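Local coordinates for designed helical repeat protein (Synthetic construct, PDB 5CWQ), which has no known natural function but was designed computationally as a helical repeat protein built almost entirely of stacked helices, at residues A[78-83]-A[94-99]; A[103-108]-A[157-162]; A[148-153]-A[192-197]. All coordinates share one frame; numbering follows the deposited sequence.

Contact 1. Residues A[78-83]-A[94-99]; sequences RKVSEE and ALALIA
Ser81 and Ala96 mark the place where two antiparallel helical segments come nearest, their CA atoms only 5.6 Å apart. Segment 78-83 lies towards the end of helix 60-86, and 94-99 follows early in helix 90-114, so the pair belongs to a helical hairpin closed by a short turn. Such a small separation calls for small side chains. Ala96 directs its methyl at the facing helix, where CB lies 4.0 Å from the CB of Ser81. The same methyl is equally close to the backbone of that helix, with Ala96 CB 4.0 Å from Ser81 N. A second, lighter touch comes from Val80, whose CG1 stands anti to its backbone N (chi1 175°) and lies 4.2 Å from Ala96 CB. Val80 also packs on Leu36 and Leu40 of helix 33-57, so its side chain is buried between that helix and helix 90-114.

The polar end of Ser81 is turned back into its own helix. With chi1 at 67°, OG is swung back over the preceding turn and donates to Arg78 O at 2.6 Å. It meets the C=O at 118°, tilted out of the carbonyl plane. Arg78 O also accepts the helical bond from Glu82 N, and both donors arrive from the same face.

No hydrogen bond links the two segments. The buried hydroxyl is satisfied within one helix, leaving Ser81 CB, Val80 CG1 and the Ala96 methyl to form an apolar interface held by close van der Waals packing.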
# COMPACT_ATOMS: atom_id res chain seq x y z
N ARG A 78 6.52 2.25 10.65
CA ARG A 78 7.93 2.64 10.52
C ARG A 78 8.76 2.10 11.68
O ARG A 78 9.89 1.64 11.49
CB ARG A 78 8.07 4.16 10.47
CG ARG A 78 7.79 4.79 9.12
CD ARG A 78 7.80 6.31 9.23
NE ARG A 78 7.64 6.97 7.94
CZ ARG A 78 7.45 8.28 7.80
NH1 ARG A 78 7.40 9.07 8.86
NH2 ARG A 78 7.31 8.80 6.58
N LYS A 79 8.20 2.15 12.88
CA LYS A 79 8.89 1.67 14.07
C LYS A 79 9.06 0.16 14.00
O LYS A 79 10.13 -0.37 14.34
CB LYS A 79 8.11 2.06 15.33
CG LYS A 79 8.84 1.75 16.63
CD LYS A 79 7.98 2.07 17.84
CE LYS A 79 8.72 1.83 19.14
NZ LYS A 79 7.85 2.03 20.34
N VAL A 80 8.02 -0.54 13.57
CA VAL A 80 8.07 -2.00 13.46
C VAL A 80 9.12 -2.43 12.44
O VAL A 80 9.81 -3.42 12.64
CB VAL A 80 6.69 -2.58 13.07
CG1 VAL A 80 6.78 -4.09 12.83
CG2 VAL A 80 5.67 -2.28 14.16
N SER A 81 9.22 -1.68 11.34
CA SER A 81 10.20 -1.99 10.31
C SER A 81 11.61 -1.83 10.87
O SER A 81 12.50 -2.62 10.56
CB SER A 81 10.00 -1.11 9.08
OG SER A 81 10.29 0.25 9.37
N GLU A 82 11.80 -0.81 11.69
CA GLU A 82 13.08 -0.57 12.36
C GLU A 82 13.42 -1.75 13.25
O GLU A 82 14.54 -2.28 13.22
CB GLU A 82 13.01 0.72 13.17
CG GLU A 82 14.36 1.28 13.59
CD GLU A 82 14.99 0.53 14.75
OE1 GLU A 82 14.26 -0.04 15.58
OE2 GLU A 82 16.24 0.53 14.83
N GLU A 83 12.45 -2.17 14.06
CA GLU A 83 12.62 -3.30 14.97
C GLU A 83 12.81 -4.60 14.19
O GLU A 83 13.55 -5.48 14.62
CB GLU A 83 11.42 -3.40 15.91
CG GLU A 83 11.26 -2.20 16.83
CD GLU A 83 9.88 -2.11 17.47
OE1 GLU A 83 8.92 -2.71 16.94
OE2 GLU A 83 9.76 -1.43 18.51
N ALA A 94 8.74 -6.98 5.57
CA ALA A 94 7.91 -6.90 4.37
C ALA A 94 6.46 -6.57 4.74
O ALA A 94 5.82 -5.76 4.08
CB ALA A 94 7.97 -8.21 3.59
N LEU A 95 5.97 -7.20 5.80
CA LEU A 95 4.61 -6.94 6.28
C LEU A 95 4.46 -5.49 6.74
O LEU A 95 3.44 -4.85 6.47
CB LEU A 95 4.26 -7.89 7.42
CG LEU A 95 4.12 -9.37 7.03
CD1 LEU A 95 4.19 -10.26 8.26
CD2 LEU A 95 2.83 -9.60 6.27
N ALA A 96 5.47 -4.97 7.42
CA ALA A 96 5.46 -3.59 7.88
C ALA A 96 5.42 -2.63 6.69
O ALA A 96 4.73 -1.61 6.72
CB ALA A 96 6.67 -3.30 8.75
N LEU A 97 6.16 -2.97 5.64
CA LEU A 97 6.22 -2.14 4.44
C LEU A 97 4.87 -2.12 3.72
O LEU A 97 4.50 -1.11 3.12
CB LEU A 97 7.32 -2.62 3.50
CG LEU A 97 8.76 -2.42 4.00
CD1 LEU A 97 9.75 -3.08 3.05
CD2 LEU A 97 9.09 -0.94 4.16
N ILE A 98 4.15 -3.24 3.78
CA ILE A 98 2.81 -3.29 3.21
C ILE A 98 1.90 -2.33 3.97
O ILE A 98 1.13 -1.59 3.36
CB ILE A 98 2.22 -4.73 3.25
CG1 ILE A 98 3.00 -5.64 2.30
CG2 ILE A 98 0.73 -4.74 2.88
CD1 ILE A 98 2.69 -7.13 2.48
N ALA A 99 2.01 -2.32 5.30
CA ALA A 99 1.21 -1.42 6.12
C ALA A 99 1.55 0.03 5.80
O ALA A 99 0.66 0.88 5.68
CB ALA A 99 1.43 -1.71 7.60

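Contact 2. Residues A[103-108]-A[157-162]; sequences AVLALA and IALAVL
Leu105 reaches from helix 90-114 to Leu162 and Leu159 of helix 147-171, two helices that run in the same general direction within one layer of this helical repeat fold. Helix 117-144 connects them through the other layer, which explains why neighbours in space are so distant in sequence. The same two helices are joined covalently by the disulfide between Cys112 and Cys170.

The tight part of the contact is the meeting of Leu105 with Leu162. CG of Leu105 is anti to its backbone N (chi1 180°), which extends the isobutyl group towards the other helix. Its CD1 settles against the main chain there, 3.8 Å from Leu162 C, and is 4.1 Å from Leu162 CB. The two side chains pass each other at a slant, and Leu105 CD2 comes within 4.2 Å of Leu162 CD1. The first torsion of Leu162 is nearly eclipsed (-117°), which suggests some strain in this tight part. Leucine suits position 105, where its forked end puts one methyl on the backbone of Leu162 and the other beside the Leu162 side chain; the helices are close, the CA atoms of Leu105 and Leu159 being 6.9 Å apart.

Packing is looser towards Leu159, which offers a single methyl to Leu105, and the side chain of Leu159 lies about 5 Å from a bound glycerol, probably taken up from the crystallisation liquor. Beyond this contact, on the side nearer solvent, Leu107 is partly exposed and packs on helix 60-86. Leu216 of helix 204-230 touches both Leu159 and Leu162, extending the apolar layer. At the lighter edge of the contact, Leu105 CD2 stands 4.4 Å from Leu159 CD2.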
# COMPACT_ATOMS: atom_id res chain seq x y z
N ALA A 103 -0.92 2.78 3.98
CA ALA A 103 -1.17 4.03 4.68
C ALA A 103 -0.87 5.22 3.78
O ALA A 103 -1.60 6.21 3.78
CB ALA A 103 -0.34 4.10 5.95
N VAL A 104 0.22 5.12 3.02
CA VAL A 104 0.60 6.16 2.07
C VAL A 104 -0.46 6.31 0.98
O VAL A 104 -0.75 7.42 0.54
CB VAL A 104 1.98 5.87 1.41
CG1 VAL A 104 2.25 6.80 0.23
CG2 VAL A 104 3.10 5.99 2.43
N LEU A 105 -1.01 5.19 0.54
CA LEU A 105 -2.05 5.22 -0.48
C LEU A 105 -3.27 5.96 0.06
O LEU A 105 -3.90 6.74 -0.66
CB LEU A 105 -2.43 3.80 -0.91
CG LEU A 105 -3.53 3.69 -1.97
CD1 LEU A 105 -3.11 4.37 -3.27
CD2 LEU A 105 -3.87 2.24 -2.23
N ALA A 106 -3.59 5.72 1.32
CA ALA A 106 -4.68 6.42 1.98
C ALA A 106 -4.40 7.92 2.03
O ALA A 106 -5.29 8.73 1.78
CB ALA A 106 -4.91 5.87 3.38
N LEU A 107 -3.15 8.28 2.34
CA LEU A 107 -2.76 9.68 2.38
C LEU A 107 -2.90 10.33 1.00
O LEU A 107 -3.29 11.49 0.89
CB LEU A 107 -1.32 9.83 2.87
CG LEU A 107 -1.05 9.51 4.35
CD1 LEU A 107 0.44 9.51 4.62
CD2 LEU A 107 -1.75 10.51 5.26
N ALA A 108 -2.57 9.58 -0.04
CA ALA A 108 -2.67 10.07 -1.41
C ALA A 108 -4.13 10.32 -1.78
O ALA A 108 -4.46 11.37 -2.34
CB ALA A 108 -2.04 9.08 -2.37
N ILE A 157 5.42 -2.96 -3.03
CA ILE A 157 5.81 -2.21 -4.22
C ILE A 157 4.59 -1.77 -5.02
O ILE A 157 4.49 -0.61 -5.40
CB ILE A 157 6.76 -3.05 -5.11
CG1 ILE A 157 8.12 -3.18 -4.43
CG2 ILE A 157 6.93 -2.41 -6.49
CD1 ILE A 157 9.04 -4.21 -5.06
N ALA A 158 3.68 -2.71 -5.27
CA ALA A 158 2.49 -2.42 -6.07
C ALA A 158 1.63 -1.35 -5.41
O ALA A 158 1.10 -0.46 -6.08
CB ALA A 158 1.68 -3.70 -6.30
N LEU A 159 1.48 -1.43 -4.09
CA LEU A 159 0.72 -0.42 -3.35
C LEU A 159 1.38 0.95 -3.50
O LEU A 159 0.69 1.96 -3.68
CB LEU A 159 0.62 -0.79 -1.87
CG LEU A 159 -0.30 -1.97 -1.53
CD1 LEU A 159 -0.07 -2.41 -0.10
CD2 LEU A 159 -1.76 -1.60 -1.76
N ALA A 160 2.70 0.98 -3.43
CA ALA A 160 3.45 2.22 -3.57
C ALA A 160 3.26 2.82 -4.97
O ALA A 160 3.09 4.03 -5.11
CB ALA A 160 4.93 1.98 -3.30
N VAL A 161 3.29 1.97 -5.98
CA VAL A 161 3.10 2.42 -7.36
C VAL A 161 1.66 2.89 -7.56
O VAL A 161 1.40 3.81 -8.33
CB VAL A 161 3.44 1.30 -8.37
CG1 VAL A 161 3.07 1.71 -9.79
CG2 VAL A 161 4.92 0.97 -8.29
N LEU A 162 0.73 2.26 -6.84
CA LEU A 162 -0.66 2.69 -6.85
C LEU A 162 -0.77 4.11 -6.30
O LEU A 162 -1.50 4.94 -6.84
CB LEU A 162 -1.53 1.74 -6.02
CG LEU A 162 -2.62 0.97 -6.74
CD1 LEU A 162 -3.36 0.07 -5.76
CD2 LEU A 162 -3.60 1.90 -7.44

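Contact 3. Residues A[148-153]-A[192-197]; sequences EVLALA and RKVKES
The helical hairpin formed by helices 147-171 and 174-201 is packed together at its open end, far from its connecting turn, by Leu150, Ala151 and Val194. The start of the first helix comes to lie beside the later part of the second, and the two segments run in broadly opposite directions. Their nearest CA atoms, of Ala151 and Val194, are 7.2 Å apart.

Val194 serves two partners, one with each methyl, a division set by its first torsion of 170°. CG2 presses against the end of Leu150, 3.7 Å from CD2. It is also 4.2 Å from Leu150 CG, so it rests on the branch point as well as on one methyl. The other methyl, CG1, approaches Ala151 more lightly, at 4.4 Å from its CB. Leu150 gets there because its CG is anti to the backbone N (chi1 171°), carrying the side chain out across the gap. A short, branched valine fits beside a long leucine, while alanine keeps the neighbouring position slim.

Other helices complete the burial: Leu150 also touches Ser138 and Arg142 of helix 117-144, and Ala151 packs on Leu209 of helix 204-230. Around this apolar join, Lys195 forms a salt bridge to Glu214 of helix 204-230, tying the two helices together, and the exposed Lys193 forms one to Glu189 of its own helix. No hydrogen bond links the segments: aliphatic residues lie between them and charged residues around their margin, as is typical of the amphipathic helical hairpins of helical repeat proteins.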
# COMPACT_ATOMS: atom_id res chain seq x y z
N GLU A 148 8.09 -16.31 -0.26
CA GLU A 148 7.02 -15.65 0.49
C GLU A 148 7.35 -14.18 0.72
O GLU A 148 6.54 -13.30 0.44
CB GLU A 148 6.77 -16.34 1.83
CG GLU A 148 5.52 -15.83 2.55
CD GLU A 148 5.69 -15.74 4.06
OE1 GLU A 148 6.75 -15.26 4.52
OE2 GLU A 148 4.76 -16.14 4.78
N VAL A 149 8.55 -13.93 1.24
CA VAL A 149 9.00 -12.56 1.50
C VAL A 149 9.03 -11.77 0.20
O VAL A 149 8.64 -10.60 0.18
CB VAL A 149 10.41 -12.54 2.15
CG1 VAL A 149 10.94 -11.11 2.26
CG2 VAL A 149 10.37 -13.20 3.51
N LEU A 150 9.48 -12.41 -0.87
CA LEU A 150 9.51 -11.77 -2.18
C LEU A 150 8.12 -11.29 -2.58
O LEU A 150 7.93 -10.14 -2.97
CB LEU A 150 10.05 -12.73 -3.24
CG LEU A 150 9.94 -12.27 -4.70
CD1 LEU A 150 10.60 -10.92 -4.91
CD2 LEU A 150 10.56 -13.31 -5.64
N ALA A 151 7.14 -12.18 -2.45
CA ALA A 151 5.77 -11.86 -2.82
C ALA A 151 5.21 -10.73 -1.96
O ALA A 151 4.47 -9.88 -2.45
CB ALA A 151 4.89 -13.10 -2.71
N LEU A 152 5.56 -10.72 -0.68
CA LEU A 152 5.10 -9.67 0.22
C LEU A 152 5.70 -8.33 -0.17
O LEU A 152 5.00 -7.31 -0.20
CB LEU A 152 5.46 -10.00 1.67
CG LEU A 152 4.68 -11.16 2.28
CD1 LEU A 152 5.28 -11.58 3.62
CD2 LEU A 152 3.21 -10.80 2.44
N ALA A 153 6.99 -8.33 -0.49
CA ALA A 153 7.66 -7.12 -0.94
C ALA A 153 7.02 -6.59 -2.23
O ALA A 153 6.90 -5.39 -2.41
CB ALA A 153 9.15 -7.39 -1.16
N ARG A 192 3.61 -11.83 -11.78
CA ARG A 192 3.07 -12.91 -12.60
C ARG A 192 4.02 -14.10 -12.63
O ARG A 192 3.60 -15.25 -12.52
CB ARG A 192 2.79 -12.42 -14.02
CG ARG A 192 2.07 -13.45 -14.89
CD ARG A 192 1.73 -12.91 -16.27
NE ARG A 192 2.91 -12.75 -17.12
CZ ARG A 192 3.50 -11.59 -17.41
NH1 ARG A 192 3.03 -10.44 -16.93
NH2 ARG A 192 4.57 -11.58 -18.19
N LYS A 193 5.31 -13.82 -12.77
CA LYS A 193 6.32 -14.88 -12.81
C LYS A 193 6.41 -15.60 -11.46
O LYS A 193 6.51 -16.82 -11.41
CB LYS A 193 7.69 -14.32 -13.19
CG LYS A 193 7.79 -13.83 -14.62
CD LYS A 193 9.24 -13.61 -15.03
CE LYS A 193 9.36 -12.66 -16.21
NZ LYS A 193 9.90 -11.33 -15.80
N VAL A 194 6.38 -14.83 -10.38
CA VAL A 194 6.38 -15.40 -9.04
C VAL A 194 5.14 -16.28 -8.85
O VAL A 194 5.22 -17.37 -8.28
CB VAL A 194 6.42 -14.30 -7.95
CG1 VAL A 194 6.18 -14.89 -6.57
CG2 VAL A 194 7.76 -13.58 -7.98
N LYS A 195 4.00 -15.81 -9.35
CA LYS A 195 2.75 -16.56 -9.27
C LYS A 195 2.85 -17.89 -10.02
O LYS A 195 2.42 -18.93 -9.51
CB LYS A 195 1.60 -15.73 -9.83
CG LYS A 195 0.25 -16.45 -9.87
CD LYS A 195 -0.79 -15.65 -10.64
CE LYS A 195 -0.50 -15.64 -12.13
NZ LYS A 195 -1.51 -14.87 -12.89
N GLU A 196 3.41 -17.86 -11.22
CA GLU A 196 3.51 -19.05 -12.05
C GLU A 196 4.51 -20.06 -11.49
O GLU A 196 4.30 -21.27 -11.60
CB GLU A 196 3.90 -18.66 -13.48
CG GLU A 196 2.80 -17.93 -14.22
CD GLU A 196 3.25 -17.34 -15.54
OE1 GLU A 196 4.47 -17.35 -15.81
OE2 GLU A 196 2.39 -16.86 -16.31
N SER A 197 5.59 -19.56 -10.90
CA SER A 197 6.58 -20.42 -10.26
C SER A 197 5.98 -21.10 -9.02
O SER A 197 6.25 -22.26 -8.75
CB SER A 197 7.83 -19.63 -9.87
OG SER A 197 8.57 -19.27 -11.02

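All three contacts are buried and apolar, without a hydrogen bond across any of them, but their depth differs: contact 2 lies about 4 Å from the chain centre, against about 12 Å for contact 1 and 16 Å for contact 3 (centre to centre). Contacts 1 and 3 join sequence-adjacent, antiparallel helices, the former near the turn and the latter far from it; contact 2 joins helices of one layer. Helix 90-114 serves contacts 1 and 2, helix 147-171 contacts 2 and 3. The closest backbones, in contact 1, meet through serine, alanine and valine; the wider contacts 2 and 3 bring in leucine. Segments of contacts 1 and 3 carry exposed charges; those of contact 2 none.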